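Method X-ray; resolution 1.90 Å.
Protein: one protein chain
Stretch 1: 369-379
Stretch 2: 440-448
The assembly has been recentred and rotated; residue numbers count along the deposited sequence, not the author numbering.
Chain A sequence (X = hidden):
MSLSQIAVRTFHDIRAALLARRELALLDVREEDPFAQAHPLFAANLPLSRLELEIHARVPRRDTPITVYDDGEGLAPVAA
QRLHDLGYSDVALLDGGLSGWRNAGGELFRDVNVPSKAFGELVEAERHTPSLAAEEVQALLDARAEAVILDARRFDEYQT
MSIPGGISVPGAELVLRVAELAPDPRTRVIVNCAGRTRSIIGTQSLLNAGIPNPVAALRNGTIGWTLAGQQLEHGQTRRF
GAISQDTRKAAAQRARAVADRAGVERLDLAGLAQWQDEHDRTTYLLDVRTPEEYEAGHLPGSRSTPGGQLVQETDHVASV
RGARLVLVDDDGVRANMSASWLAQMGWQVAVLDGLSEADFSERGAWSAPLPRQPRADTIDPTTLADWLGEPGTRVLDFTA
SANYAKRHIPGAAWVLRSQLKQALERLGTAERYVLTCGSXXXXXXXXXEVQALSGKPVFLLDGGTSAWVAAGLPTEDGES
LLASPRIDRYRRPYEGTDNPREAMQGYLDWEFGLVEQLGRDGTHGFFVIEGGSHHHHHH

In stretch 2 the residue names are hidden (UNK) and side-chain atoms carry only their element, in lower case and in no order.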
# COMPACT_ATOMS: atom_id res chain seq x y z
N PRO A 369 15.81 -1.12 0.41
CA PRO A 369 16.94 -1.69 1.14
C PRO A 369 16.76 -3.20 1.25
O PRO A 369 15.70 -3.68 1.66
CB PRO A 369 16.85 -0.99 2.49
CG PRO A 369 15.37 -0.82 2.68
CD PRO A 369 14.92 -0.36 1.31
N LEU A 370 17.80 -3.94 0.89
CA LEU A 370 17.72 -5.40 0.94
C LEU A 370 18.81 -6.01 1.81
O LEU A 370 19.86 -5.41 2.03
CB LEU A 370 17.83 -5.99 -0.46
CG LEU A 370 16.75 -5.64 -1.50
CD1 LEU A 370 17.19 -6.15 -2.86
CD2 LEU A 370 15.41 -6.26 -1.09
N PRO A 371 18.55 -7.21 2.34
CA PRO A 371 19.54 -7.89 3.18
C PRO A 371 20.57 -8.51 2.23
O PRO A 371 20.47 -8.33 1.01
CB PRO A 371 18.71 -8.94 3.91
CG PRO A 371 17.67 -9.30 2.89
CD PRO A 371 17.28 -7.96 2.32
N ARG A 372 21.56 -9.22 2.76
CA ARG A 372 22.57 -9.83 1.91
C ARG A 372 21.90 -10.82 0.97
O ARG A 372 21.04 -11.60 1.38
CB ARG A 372 23.63 -10.53 2.76
CG ARG A 372 24.67 -11.30 1.95
CD ARG A 372 25.89 -11.71 2.78
NE ARG A 372 25.54 -12.39 4.03
CZ ARG A 372 25.35 -11.77 5.19
NH1 ARG A 372 25.48 -10.45 5.28
NH2 ARG A 372 25.03 -12.47 6.27
N GLN A 373 22.28 -10.78 -0.31
CA GLN A 373 21.73 -11.67 -1.32
C GLN A 373 22.34 -13.07 -1.19
O GLN A 373 23.56 -13.21 -1.24
CB GLN A 373 22.03 -11.14 -2.72
CG GLN A 373 20.81 -10.77 -3.55
CD GLN A 373 20.17 -9.48 -3.10
OE1 GLN A 373 19.78 -9.34 -1.94
NE2 GLN A 373 20.05 -8.52 -4.01
N PRO A 374 21.50 -14.10 -1.00
CA PRO A 374 22.06 -15.46 -0.88
C PRO A 374 22.70 -15.91 -2.19
O PRO A 374 22.35 -15.43 -3.26
CB PRO A 374 20.85 -16.30 -0.49
CG PRO A 374 19.70 -15.56 -1.10
CD PRO A 374 20.05 -14.12 -0.80
N ARG A 375 23.64 -16.84 -2.10
CA ARG A 375 24.32 -17.33 -3.29
C ARG A 375 23.47 -18.35 -4.04
O ARG A 375 22.63 -19.03 -3.46
CB ARG A 375 25.66 -17.97 -2.91
CG ARG A 375 26.46 -18.42 -4.12
CD ARG A 375 27.73 -19.15 -3.73
NE ARG A 375 28.40 -19.68 -4.92
CZ ARG A 375 27.85 -20.54 -5.76
NH1 ARG A 375 26.61 -20.99 -5.54
NH2 ARG A 375 28.52 -20.96 -6.82
N ALA A 376 23.69 -18.44 -5.35
CA ALA A 376 22.95 -19.38 -6.17
C ALA A 376 23.66 -19.63 -7.49
O ALA A 376 24.32 -18.75 -8.04
CB ALA A 376 21.54 -18.85 -6.44
N ASP A 377 23.55 -20.86 -7.98
CA ASP A 377 24.14 -21.22 -9.25
C ASP A 377 23.10 -20.80 -10.28
O ASP A 377 21.92 -21.16 -10.17
CB ASP A 377 24.39 -22.73 -9.32
CG ASP A 377 25.42 -23.19 -8.30
OD1 ASP A 377 26.54 -22.63 -8.30
OD2 ASP A 377 25.12 -24.10 -7.51
N THR A 378 23.52 -20.02 -11.27
CA THR A 378 22.59 -19.54 -12.28
C THR A 378 22.68 -20.27 -13.61
O THR A 378 23.64 -20.99 -13.89
CB THR A 378 22.79 -18.03 -12.55
OG1 THR A 378 24.14 -17.79 -12.96
CG2 THR A 378 22.49 -17.22 -11.29
N ILE A 379 21.66 -20.07 -14.43
CA ILE A 379 21.58 -20.68 -15.75
C ILE A 379 21.01 -19.62 -16.69
O ILE A 379 20.08 -18.90 -16.34
CB ILE A 379 20.66 -21.92 -15.72
CG1 ILE A 379 20.59 -22.55 -17.11
CG2 ILE A 379 19.27 -21.53 -15.22
CD1 ILE A 379 19.76 -23.83 -17.16
N UNK A 440 14.22 -12.43 -10.95
CA UNK A 440 14.97 -13.49 -10.27
C UNK A 440 15.26 -13.13 -8.81
O UNK A 440 15.81 -13.93 -8.06
o UNK A 440 17.31 -12.86 -10.63
c UNK A 440 16.30 -13.80 -10.98
N UNK A 441 14.88 -11.92 -8.41
CA UNK A 441 15.12 -11.46 -7.04
C UNK A 441 14.47 -12.32 -5.96
O UNK A 441 15.14 -12.79 -5.05
c UNK A 441 14.90 -9.45 -5.46
c UNK A 441 14.47 -7.99 -5.41
c UNK A 441 16.37 -9.59 -5.07
c UNK A 441 14.68 -10.01 -6.87
N UNK A 442 13.15 -12.51 -6.06
CA UNK A 442 12.46 -13.30 -5.06
C UNK A 442 12.84 -14.78 -5.13
O UNK A 442 12.98 -15.44 -4.11
c UNK A 442 10.71 -13.87 -2.80
c UNK A 442 8.68 -13.59 -4.24
c UNK A 442 10.95 -13.16 -5.20
c UNK A 442 10.14 -14.01 -4.21
N UNK A 443 13.02 -15.28 -6.35
CA UNK A 443 13.39 -16.68 -6.54
C UNK A 443 14.73 -17.02 -5.89
O UNK A 443 14.92 -18.14 -5.39
c UNK A 443 13.42 -17.02 -8.03
N UNK A 444 15.65 -16.06 -5.88
CA UNK A 444 16.97 -16.26 -5.29
C UNK A 444 16.87 -16.59 -3.80
O UNK A 444 17.62 -17.42 -3.29
c UNK A 444 17.84 -15.01 -5.49
n UNK A 444 22.32 -15.09 -6.18
c UNK A 444 21.61 -14.26 -6.93
c UNK A 444 19.24 -15.11 -4.86
c UNK A 444 20.05 -13.83 -5.06
n UNK A 444 21.97 -14.03 -8.19
n UNK A 444 20.53 -13.65 -6.43
N UNK A 445 15.95 -15.94 -3.10
CA UNK A 445 15.78 -16.18 -1.67
C UNK A 445 15.14 -17.53 -1.38
O UNK A 445 15.14 -18.00 -0.24
c UNK A 445 15.62 -12.75 -1.73
c UNK A 445 16.48 -13.65 0.32
c UNK A 445 17.22 -12.48 0.53
c UNK A 445 14.92 -15.06 -1.05
c UNK A 445 16.35 -11.58 -1.53
c UNK A 445 17.15 -11.45 -0.40
c UNK A 445 15.68 -13.79 -0.81
N UNK A 446 14.61 -18.17 -2.42
CA UNK A 446 13.95 -19.46 -2.27
C UNK A 446 14.82 -20.67 -2.61
O UNK A 446 14.44 -21.81 -2.34
c UNK A 446 12.68 -19.49 -3.12
N UNK A 447 15.99 -20.42 -3.21
CA UNK A 447 16.88 -21.51 -3.59
C UNK A 447 17.20 -22.48 -2.45
O UNK A 447 17.04 -23.69 -2.60
c UNK A 447 18.20 -20.96 -4.18
c UNK A 447 19.17 -22.11 -4.47
c UNK A 447 17.91 -20.19 -5.46
N UNK A 448 17.65 -21.94 -1.32
CA UNK A 448 18.01 -22.78 -0.18
C UNK A 448 16.89 -23.70 0.28
O UNK A 448 17.13 -24.87 0.60
c UNK A 448 18.49 -21.91 0.98
O HOH W 1 25.39 -15.99 -7.07

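Position 440 carries one carbon and then one oxygen. A two-atom side chain ending in a hydroxyl is serine, so this is Ser-440. It lies out of reach of stretch 1, but its backbone O accepts a hydrogen bond from the backbone N of position 444, 3.1 Å away.

Position 441 has four carbons, forked at the second. That pattern is leucine. The CA-to-CB bond of Leu-441 points sideways, but the end of the side chain comes nearer to stretch 1. Its CD2 lies 4.2 Å from Leu-370 CD1, an apolar contact.

Position 442 shows the same four carbons and the same fork. It is Leu-442, and it makes no contact with stretch 1.

Position 443 has a single carbon, which means alanine. Ala-443 is buried and does not touch stretch 1.

Position 444 has three carbons, a nitrogen, and then a carbon bearing two more nitrogens. This is a guanidinium on an aliphatic stem, so the residue is Arg-444. Its chain leaves sideways, with chi1 and chi2 both t, and its end reaches stretch 1. NH1 donates a hydrogen bond to Pro-374 O at 2.9 Å, with the acceptor near the guanidinium plane. The stem packs too: Arg-444 CD is 3.5 Å from Gln-373 CG, and Arg-444 CG is 3.8 Å from Pro-374 CG.

Position 445 has one carbon followed by a six-carbon ring with no further atom. It is Phe-445. Pro-374 CD sits over one face of the ring, 3.9 Å from its centroid, in a CH-pi contact. Pro-371 CG lies 4.0 Å from Phe-445 CZ.

Position 446 has one carbon. Ala-446 is buried, and its CA-to-CB bond points away from stretch 1.

Position 447 has one carbon carrying two more. The fork at the first carbon identifies Val-447. It points toward stretch 1, where its CG2 meets Ala-376 CB at 4.0 Å.

Position 448 has one carbon and is Ala-448. It is exposed and makes no contact with stretch 1.

The contact joins an extended segment to a helix, and buries 505 Å² over both sides. Pro-374 is central: its ring packs on Phe-445 and the stem of Arg-444, while its carbonyl takes the one direct hydrogen bond between the stretches. A proline nitrogen has no hydrogen to donate, but its carbonyl remains a good acceptor. Water 1 adds a bridge, donating to Ala-376 O at 3.1 Å and weakly accepting from Arg-444 NH1 at 3.3 Å. Apolar packing supplies the rest.

Stretch 2 (440-448) SLLARFAVA
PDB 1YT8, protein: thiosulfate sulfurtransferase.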